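Local coordinates for protein-tyrosine-phosphatase (Chaetomium thermophilum var. thermophilum DSM 1495, PDB 5M43) that probably removes phosphate from phosphorylated tyrosine, serine or threonine, this chain being the phosphatase domain of the longer Yvh1 protein, at residues His70-Val75 with Glu164-Met169; Tyr117-Trp120 with Arg125-Lys128; Lys128-Ile133 with Val139-Glu144. One frame throughout, in Å; residues are numbered along the deposited sequence.

Contact 1. Residues His70-Val75 with Glu164-Met169; sequences HLPKIV and EMWWDM
The indole N-H of Trp166, carried on NE1, is donated to the backbone O of Ala116, and this bond helps to fix the rotation of the ring against which Leu71, Pro72 and Val75 pack. With CG anti to the backbone N (chi1 178°), the indole reaches away from helix 157-168 across to the N-terminal part of helix 71-83. Leu71 covers one face: its CB stands 3.9 Å from the centroid of the six-membered ring, only 8° off the normal, a CH-pi contact, while Leu71 CD1 reaches Trp166 CG at 3.7 Å. Around the far end of the indole, Pro72 CG approaches CZ3 of Trp166 at 4.0 Å, and Val75 CG2 comes to CZ2 of Trp166 at 3.9 Å. A broad indole suits this place because the segment axes stay 12.8 Å apart, too far for short side chains to bridge. Without the indole, as with an alanine here, Leu71 would probably lose the surface it lies on and Ala116 O its donor. The segments 71-75 and 164-168 cross at -80°, and helix 109-121 joins them: Leu71 also touches Ala116, Val75 touches Trp120, and Trp167 touches Leu119.

Contact 2. Residues Tyr117-Trp120 with Arg125-Lys128; sequences YLLW and RFGK. With NO3 (nitrate ion), chain C.
In the loop after helix 109-121, the helix that follows the phosphate-binding loop (HCX5R) in this family, Phe126 folds its ring back onto Leu118 and Leu119. The ring edge faces the helix: Leu118 O lies near the ring plane, 3.4 Å from Phe126 CE2, a position where the slightly positive rim of the ring probably suits a carbonyl oxygen. Beside it, CB of Leu118 meets CE2 of Phe126 at 3.8 Å. Leu119 sends CD2 obliquely to the ring, 4.0 Å from Phe126 CD2, its side chain crossing that of Phe126 at about a right angle. Arg125 adds its aliphatic part to the same cluster, with CG 4.0 Å above one face of the Phe126 ring. Its chain bends at chi3 (-67°), and NH1 ends 4.2 Å from CD2 of Leu118, while the guanidinium makes cation-pi contacts with Tyr122 and Trp145. The backbone N of Arg125 donates a bent bond (131°) of 2.7 Å to O3 of a nitrate, probably from the crystallisation liquor, which Tyr124 N also holds. Gly127 follows with a positive phi, where a side chain would jam against the carbonyl O of Phe126. Phe126 thus fills the space between helix 109-121 and helix 135-147: Leu118 also packs on Trp145 and Val146, Leu119 on Ala142, and Phe126 on Arg141.

Contact 3. Residues Lys128-Ile133 with Val139-Glu144; sequences KSDPNI and VSRALE
Arg141 stretches from helix 135-147 to the loop 128-133, where it meets Asp130 and Ile133 in a sparse contact that buries just 76 Å². The closer packing is on the helix side: Arg141 rests against Phe126, and the face of the helix turned inward is buried. Toward the loop everything is looser. Asp130 OD2 stands at the edge of the guanidinium, near its plane, and makes a long salt bridge of 3.6 Å to NH2 of Arg141. The carboxylate and guanidinium planes are tilted by 26°, and at that length the attraction is probably modest. The methyl CD1 of Ile133 lies obliquely beside the same NH2 of Arg141, a plain van der Waals approach at 4.1 Å. An aliphatic residue probably suits this partly exposed place because it adds cover beside the guanidinium without competing for its N-H groups. A long arginine suits the other side, since it can divide its charge among several weak partners: NH2 also forms a long, weak ion pair with Glu137, and NH1 a weak hydrogen bond to Arg125 O. Between Asp130 and Ile133 the model fits an inverse gamma turn at Asn132, with a weak bond from Ile133 N to Pro131 O, in a part that is poorly ordered. The inward side of helix 135-147 is firmly placed by contrast: Val139 packs on Leu119 of helix 109-121, Ala142 and Leu143 pack on Ile115 of the same helix, and Val139 and Leu143 both touch Met160 of helix 157-168.

Contacts 1 and 2 are buried and contact 3 lies on the surface, and their chemistry follows: indole and phenyl rings against aliphatic groups inside, a long ion pair at the surface. Helix 109-121 takes part in contact 2 directly and borders the other two. Contacts 1 and 2 adjoin through apolar side chains. The segments of contacts 2 and 3 overlap at Lys128, which itself takes no part across either contact, and both tie the loop between helix 109-121 and helix 135-147 to a flanking helix, the first to the helix before it, the second to the helix after. Contact 1 instead brings together helices distant in sequence.

Contact 1. Residues His70-Val75 with Glu164-Met169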
loop_
_atom_site.group_PDB
_atom_site.type_symbol
_atom_site.label_atom_id
_atom_site.label_comp_id
_atom_site.label_asym_id
_atom_site.label_seq_id
_atom_site.Cartn_x
_atom_site.Cartn_y
_atom_site.Cartn_z
ATOM N N HIS A 70 9.914 6.957 2.712
ATOM C CA HIS A 70 8.934 7.035 1.652
ATOM C C HIS A 70 7.504 7.011 2.148
ATOM O O HIS A 70 6.607 7.208 1.326
ATOM C CB HIS A 70 9.134 5.886 0.668
ATOM C CG HIS A 70 10.470 5.946 -0.036
ATOM N ND1 HIS A 70 11.445 4.959 0.078
ATOM C CD2 HIS A 70 10.982 6.878 -0.867
ATOM C CE1 HIS A 70 12.479 5.271 -0.682
ATOM N NE2 HIS A 70 12.243 6.450 -1.235
ATOM N N LEU A 71 7.274 6.739 3.438
ATOM C CA LEU A 71 5.886 6.447 3.790
ATOM C C LEU A 71 4.988 7.684 3.685
ATOM O O LEU A 71 3.838 7.506 3.265
ATOM C CB LEU A 71 5.766 5.815 5.182
ATOM C CG LEU A 71 6.430 4.418 5.266
ATOM C CD1 LEU A 71 6.218 3.891 6.679
ATOM C CD2 LEU A 71 5.833 3.452 4.185
ATOM N N PRO A 72 5.420 8.907 3.960
ATOM C CA PRO A 72 4.481 10.030 3.739
ATOM C C PRO A 72 4.018 10.116 2.294
ATOM O O PRO A 72 2.804 10.241 2.027
ATOM C CB PRO A 72 5.299 11.253 4.184
ATOM C CG PRO A 72 6.212 10.719 5.332
ATOM C CD PRO A 72 6.633 9.332 4.709
ATOM N N LYS A 73 4.954 10.064 1.339
ATOM C CA LYS A 73 4.588 10.143 -0.073
ATOM C C LYS A 73 3.706 8.982 -0.502
ATOM O O LYS A 73 2.765 9.150 -1.305
ATOM C CB LYS A 73 5.866 10.158 -0.916
ATOM C CG LYS A 73 5.616 10.393 -2.380
ATOM C CD LYS A 73 6.911 10.487 -3.222
ATOM C CE LYS A 73 6.608 11.055 -4.636
ATOM N NZ LYS A 73 7.820 11.361 -5.465
ATOM N N ILE A 74 4.028 7.785 -0.010
ATOM C CA ILE A 74 3.227 6.581 -0.282
ATOM C C ILE A 74 1.796 6.753 0.189
ATOM O O ILE A 74 0.848 6.503 -0.564
ATOM C CB ILE A 74 3.895 5.378 0.391
ATOM C CG1 ILE A 74 5.040 4.975 -0.503
ATOM C CG2 ILE A 74 2.862 4.219 0.595
ATOM C CD1 ILE A 74 5.939 3.862 0.099
ATOM N N VAL A 75 1.627 7.132 1.452
ATOM C CA VAL A 75 0.285 7.302 2.017
ATOM C C VAL A 75 -0.491 8.403 1.291
ATOM O O VAL A 75 -1.691 8.235 0.996
ATOM C CB VAL A 75 0.398 7.549 3.535
ATOM C CG1 VAL A 75 -0.920 7.948 4.155
ATOM C CG2 VAL A 75 0.932 6.291 4.234
ATOM N N GLU A 164 6.703 0.055 12.920
ATOM C CA GLU A 164 6.547 0.416 14.325
ATOM C C GLU A 164 7.031 1.835 14.549
ATOM O O GLU A 164 6.378 2.610 15.270
ATOM C CB GLU A 164 7.301 -0.567 15.236
ATOM C CG GLU A 164 6.681 -1.983 15.287
ATOM C CD GLU A 164 7.633 -3.012 15.915
ATOM O OE1 GLU A 164 7.371 -4.219 15.734
ATOM O OE2 GLU A 164 8.629 -2.609 16.534
ATOM N N MET A 165 8.144 2.213 13.903
ATOM C CA MET A 165 8.577 3.623 13.976
ATOM C C MET A 165 7.506 4.562 13.436
ATOM O O MET A 165 7.206 5.594 14.043
ATOM C CB MET A 165 9.868 3.840 13.173
ATOM C CG MET A 165 10.930 2.846 13.439
ATOM S SD MET A 165 12.508 3.310 12.689
ATOM C CE MET A 165 12.619 2.888 11.049
ATOM N N TRP A 166 6.948 4.225 12.275
ATOM C CA TRP A 166 5.864 5.021 11.665
ATOM C C TRP A 166 4.717 5.273 12.645
ATOM O O TRP A 166 4.297 6.428 12.868
ATOM C CB TRP A 166 5.402 4.246 10.432
ATOM C CG TRP A 166 4.233 4.853 9.656
ATOM C CD1 TRP A 166 3.009 4.274 9.413
ATOM C CD2 TRP A 166 4.226 6.128 8.994
ATOM N NE1 TRP A 166 2.237 5.131 8.657
ATOM C CE2 TRP A 166 2.961 6.248 8.354
ATOM C CE3 TRP A 166 5.181 7.155 8.850
ATOM C CZ2 TRP A 166 2.613 7.348 7.604
ATOM C CZ3 TRP A 166 4.844 8.250 8.101
ATOM C CH2 TRP A 166 3.553 8.336 7.481
ATOM N N TRP A 167 4.242 4.211 13.290
ATOM C CA TRP A 167 3.180 4.332 14.306
ATOM C C TRP A 167 3.608 5.226 15.456
ATOM O O TRP A 167 2.873 6.135 15.895
ATOM C CB TRP A 167 2.851 2.938 14.845
ATOM C CG TRP A 167 1.774 2.887 15.918
ATOM C CD1 TRP A 167 1.949 2.754 17.256
ATOM C CD2 TRP A 167 0.349 2.896 15.700
ATOM N NE1 TRP A 167 0.742 2.686 17.898
ATOM C CE2 TRP A 167 -0.263 2.751 16.964
ATOM C CE3 TRP A 167 -0.459 3.032 14.568
ATOM C CZ2 TRP A 167 -1.665 2.756 17.125
ATOM C CZ3 TRP A 167 -1.837 2.976 14.722
ATOM C CH2 TRP A 167 -2.421 2.888 16.004
ATOM N N ASP A 168 4.785 4.953 16.020
ATOM C CA ASP A 168 5.232 5.735 17.162
ATOM C C ASP A 168 5.514 7.213 16.824
ATOM O O ASP A 168 5.505 8.049 17.735
ATOM C CB ASP A 168 6.490 5.100 17.784
ATOM C CG ASP A 168 6.192 3.881 18.684
ATOM O OD1 ASP A 168 5.019 3.706 19.097
ATOM O OD2 ASP A 168 7.148 3.117 18.986
ATOM N N MET A 169 5.804 7.551 15.572
ATOM C CA MET A 169 5.919 8.924 15.115
ATOM C C MET A 169 4.553 9.550 14.849
ATOM O O MET A 169 4.486 10.749 14.529
ATOM C CB MET A 169 6.826 9.023 13.864
ATOM C CG MET A 169 8.342 8.681 14.130
ATOM S SD MET A 169 9.211 8.436 12.564
ATOM C CE MET A 169 9.682 10.162 12.190
#

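Contact 2. Residues Tyr117-Trp120 with Arg125-Lys128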
loop_
_atom_site.group_PDB
_atom_site.type_symbol
_atom_site.label_atom_id
_atom_site.label_comp_id
_atom_site.label_asym_id
_atom_site.label_seq_id
_atom_site.Cartn_x
_atom_site.Cartn_y
_atom_site.Cartn_z
ATOM N N TYR A 117 -0.571 2.967 5.183
ATOM C CA TYR A 117 -1.801 3.699 4.913
ATOM C C TYR A 117 -2.887 3.311 5.910
ATOM O O TYR A 117 -3.583 4.192 6.450
ATOM C CB TYR A 117 -2.206 3.418 3.467
ATOM C CG TYR A 117 -3.655 3.820 3.197
ATOM C CD1 TYR A 117 -3.999 5.105 2.913
ATOM C CD2 TYR A 117 -4.653 2.854 3.229
ATOM C CE1 TYR A 117 -5.348 5.449 2.691
ATOM C CE2 TYR A 117 -5.990 3.147 2.976
ATOM C CZ TYR A 117 -6.328 4.456 2.654
ATOM O OH TYR A 117 -7.652 4.813 2.460
ATOM N N LEU A 118 -3.039 1.993 6.182
ATOM C CA LEU A 118 -4.107 1.561 7.094
ATOM C C LEU A 118 -3.891 2.102 8.508
ATOM O O LEU A 118 -4.849 2.493 9.193
ATOM C CB LEU A 118 -4.205 0.032 7.149
ATOM C CG LEU A 118 -4.610 -0.704 5.868
ATOM C CD1 LEU A 118 -4.504 -2.223 6.125
ATOM C CD2 LEU A 118 -6.100 -0.313 5.598
ATOM N N LEU A 119 -2.639 2.094 8.995
ATOM C CA LEU A 119 -2.347 2.642 10.321
ATOM C C LEU A 119 -2.627 4.139 10.384
ATOM O O LEU A 119 -3.086 4.670 11.406
ATOM C CB LEU A 119 -0.856 2.409 10.669
ATOM C CG LEU A 119 -0.537 0.916 10.831
ATOM C CD1 LEU A 119 1.021 0.817 10.995
ATOM C CD2 LEU A 119 -1.229 0.346 12.051
ATOM N N TRP A 120 -2.362 4.827 9.278
ATOM C CA TRP A 120 -2.569 6.279 9.224
ATOM C C TRP A 120 -4.052 6.618 9.136
ATOM O O TRP A 120 -4.515 7.595 9.747
ATOM C CB TRP A 120 -1.829 6.817 7.993
ATOM C CG TRP A 120 -2.181 8.221 7.682
ATOM C CD1 TRP A 120 -1.666 9.352 8.274
ATOM C CD2 TRP A 120 -3.142 8.677 6.693
ATOM N NE1 TRP A 120 -2.290 10.489 7.751
ATOM C CE2 TRP A 120 -3.175 10.085 6.760
ATOM C CE3 TRP A 120 -3.972 8.029 5.763
ATOM C CZ2 TRP A 120 -3.981 10.848 5.918
ATOM C CZ3 TRP A 120 -4.785 8.800 4.938
ATOM C CH2 TRP A 120 -4.813 10.200 5.041
ATOM N N ARG A 125 -8.927 1.356 14.696
ATOM C CA ARG A 125 -9.118 -0.049 14.371
ATOM C C ARG A 125 -7.968 -0.910 14.890
ATOM O O ARG A 125 -8.177 -2.072 15.263
ATOM C CB ARG A 125 -9.286 -0.214 12.858
ATOM C CG ARG A 125 -9.531 -1.632 12.407
ATOM C CD ARG A 125 -9.394 -1.707 10.884
ATOM N NE ARG A 125 -10.439 -0.969 10.164
ATOM C CZ ARG A 125 -10.384 -0.731 8.845
ATOM N NH1 ARG A 125 -9.320 -1.151 8.108
ATOM N NH2 ARG A 125 -11.375 -0.038 8.283
ATOM N N PHE A 126 -6.750 -0.377 14.889
ATOM C CA PHE A 126 -5.559 -1.139 15.247
ATOM C C PHE A 126 -5.050 -0.810 16.642
ATOM O O PHE A 126 -3.915 -1.171 16.983
ATOM C CB PHE A 126 -4.481 -0.920 14.187
ATOM C CG PHE A 126 -4.970 -1.231 12.826
ATOM C CD1 PHE A 126 -5.345 -2.534 12.519
ATOM C CD2 PHE A 126 -5.145 -0.232 11.874
ATOM C CE1 PHE A 126 -5.828 -2.856 11.276
ATOM C CE2 PHE A 126 -5.628 -0.544 10.603
ATOM C CZ PHE A 126 -6.011 -1.859 10.306
ATOM N N GLY A 127 -5.872 -0.136 17.452
ATOM C CA GLY A 127 -5.647 0.024 18.878
ATOM C C GLY A 127 -5.272 1.402 19.413
ATOM O O GLY A 127 -4.780 1.484 20.550
ATOM N N LYS A 128 -5.509 2.480 18.665
ATOM C CA LYS A 128 -4.997 3.790 19.064
ATOM C C LYS A 128 -5.281 4.173 20.527
ATOM O O LYS A 128 -4.573 5.034 21.062
ATOM C CB LYS A 128 -5.524 4.891 18.134
ATOM C CG LYS A 128 -5.081 6.306 18.540
ATOM C CD LYS A 128 -5.494 7.399 17.552
ATOM C CE LYS A 128 -5.598 8.747 18.282
ATOM N NZ LYS A 128 -4.682 9.792 17.698
HETATM N N NO3 C . -10.240 4.435 12.874
HETATM O O1 NO3 C . -9.373 5.230 13.249
HETATM O O2 NO3 C . -11.176 4.841 12.142
HETATM O O3 NO3 C . -10.175 3.225 13.212
#

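Contact 3. Residues Lys128-Ile133 with Val139-Glu144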
loop_
_atom_site.group_PDB
_atom_site.type_symbol
_atom_site.label_atom_id
_atom_site.label_comp_id
_atom_site.label_asym_id
_atom_site.label_seq_id
_atom_site.Cartn_x
_atom_site.Cartn_y
_atom_site.Cartn_z
ATOM N N LYS A 128 -5.509 2.480 18.665
ATOM C CA LYS A 128 -4.997 3.790 19.064
ATOM C C LYS A 128 -5.281 4.173 20.527
ATOM O O LYS A 128 -4.573 5.034 21.062
ATOM C CB LYS A 128 -5.524 4.891 18.134
ATOM C CG LYS A 128 -5.081 6.306 18.540
ATOM C CD LYS A 128 -5.494 7.399 17.552
ATOM C CE LYS A 128 -5.598 8.747 18.282
ATOM N NZ LYS A 128 -4.682 9.792 17.698
ATOM N N SER A 129 -6.217 3.542 21.242
ATOM C CA SER A 129 -6.139 3.779 22.691
ATOM C C SER A 129 -6.820 2.712 23.539
ATOM O O SER A 129 -7.586 3.034 24.454
ATOM C CB SER A 129 -6.680 5.160 23.075
ATOM O OG SER A 129 -5.677 6.144 22.876
ATOM N N ASP A 130 -6.489 1.452 23.320
ATOM C CA ASP A 130 -6.174 0.630 24.482
ATOM C C ASP A 130 -4.826 1.168 24.940
ATOM O O ASP A 130 -3.935 1.333 24.116
ATOM C CB ASP A 130 -6.077 -0.868 24.158
ATOM C CG ASP A 130 -7.130 -1.342 23.156
ATOM O OD1 ASP A 130 -8.296 -0.893 23.242
ATOM O OD2 ASP A 130 -6.787 -2.167 22.272
ATOM N N PRO A 131 -4.653 1.562 26.194
ATOM C CA PRO A 131 -3.419 2.300 26.497
ATOM C C PRO A 131 -2.190 1.411 26.502
ATOM O O PRO A 131 -1.098 1.883 26.157
ATOM C CB PRO A 131 -3.711 2.942 27.858
ATOM C CG PRO A 131 -4.803 2.078 28.475
ATOM C CD PRO A 131 -5.330 1.116 27.421
ATOM N N ASN A 132 -2.328 0.131 26.845
ATOM C CA ASN A 132 -1.244 -0.814 26.598
ATOM C C ASN A 132 -1.416 -1.427 25.208
ATOM O O ASN A 132 -1.554 -2.639 25.019
ATOM C CB ASN A 132 -1.181 -1.872 27.692
ATOM C CG ASN A 132 -1.665 -1.355 29.035
ATOM O OD1 ASN A 132 -2.778 -1.667 29.462
ATOM N ND2 ASN A 132 -0.841 -0.545 29.698
ATOM N N ILE A 133 -1.469 -0.523 24.232
ATOM C CA ILE A 133 -1.301 -0.850 22.821
ATOM C C ILE A 133 0.138 -0.518 22.461
ATOM O O ILE A 133 0.581 0.623 22.640
ATOM C CB ILE A 133 -2.285 -0.069 21.930
ATOM C CG1 ILE A 133 -2.219 -0.601 20.507
ATOM C CG2 ILE A 133 -2.020 1.465 21.945
ATOM C CD1 ILE A 133 -2.545 -2.023 20.465
ATOM N N VAL A 139 0.933 -2.807 14.535
ATOM C CA VAL A 139 1.389 -3.222 13.219
ATOM C C VAL A 139 0.926 -4.645 12.941
ATOM O O VAL A 139 0.554 -4.995 11.811
ATOM C CB VAL A 139 2.928 -3.089 13.159
ATOM C CG1 VAL A 139 3.510 -3.720 11.889
ATOM C CG2 VAL A 139 3.305 -1.614 13.212
ATOM N N SER A 140 1.010 -5.498 13.964
ATOM C CA SER A 140 0.607 -6.899 13.793
ATOM C C SER A 140 -0.872 -6.995 13.440
ATOM O O SER A 140 -1.295 -7.818 12.599
ATOM C CB SER A 140 0.900 -7.669 15.079
ATOM O OG SER A 140 0.332 -8.991 14.938
ATOM N N ARG A 141 -1.683 -6.179 14.090
ATOM C CA ARG A 141 -3.101 -6.219 13.781
ATOM C C ARG A 141 -3.370 -5.749 12.356
ATOM O O ARG A 141 -4.276 -6.277 11.687
ATOM C CB ARG A 141 -3.875 -5.392 14.811
ATOM C CG ARG A 141 -3.856 -6.087 16.171
ATOM C CD ARG A 141 -4.281 -5.200 17.328
ATOM N NE ARG A 141 -5.612 -4.658 17.094
ATOM C CZ ARG A 141 -6.352 -4.081 18.036
ATOM N NH1 ARG A 141 -7.560 -3.608 17.731
ATOM N NH2 ARG A 141 -5.890 -3.994 19.277
ATOM N N ALA A 142 -2.622 -4.743 11.872
ATOM C CA ALA A 142 -2.799 -4.293 10.488
ATOM C C ALA A 142 -2.310 -5.360 9.511
ATOM O O ALA A 142 -2.955 -5.595 8.476
ATOM C CB ALA A 142 -2.060 -2.962 10.242
ATOM N N LEU A 143 -1.218 -6.047 9.847
ATOM C CA LEU A 143 -0.769 -7.145 8.994
ATOM C C LEU A 143 -1.818 -8.253 8.931
ATOM O O LEU A 143 -2.071 -8.812 7.855
ATOM C CB LEU A 143 0.604 -7.662 9.483
ATOM C CG LEU A 143 1.043 -9.003 8.878
ATOM C CD1 LEU A 143 1.228 -8.832 7.387
ATOM C CD2 LEU A 143 2.389 -9.397 9.470
ATOM N N GLU A 144 -2.403 -8.630 10.073
ATOM C CA GLU A 144 -3.422 -9.692 10.030
ATOM C C GLU A 144 -4.660 -9.237 9.266
ATOM O O GLU A 144 -5.322 -10.048 8.582
ATOM C CB GLU A 144 -3.816 -10.109 11.437
ATOM C CG GLU A 144 -2.697 -10.724 12.219
ATOM C CD GLU A 144 -2.139 -11.902 11.468
ATOM O OE1 GLU A 144 -2.935 -12.743 10.966
ATOM O OE2 GLU A 144 -0.921 -11.983 11.333
#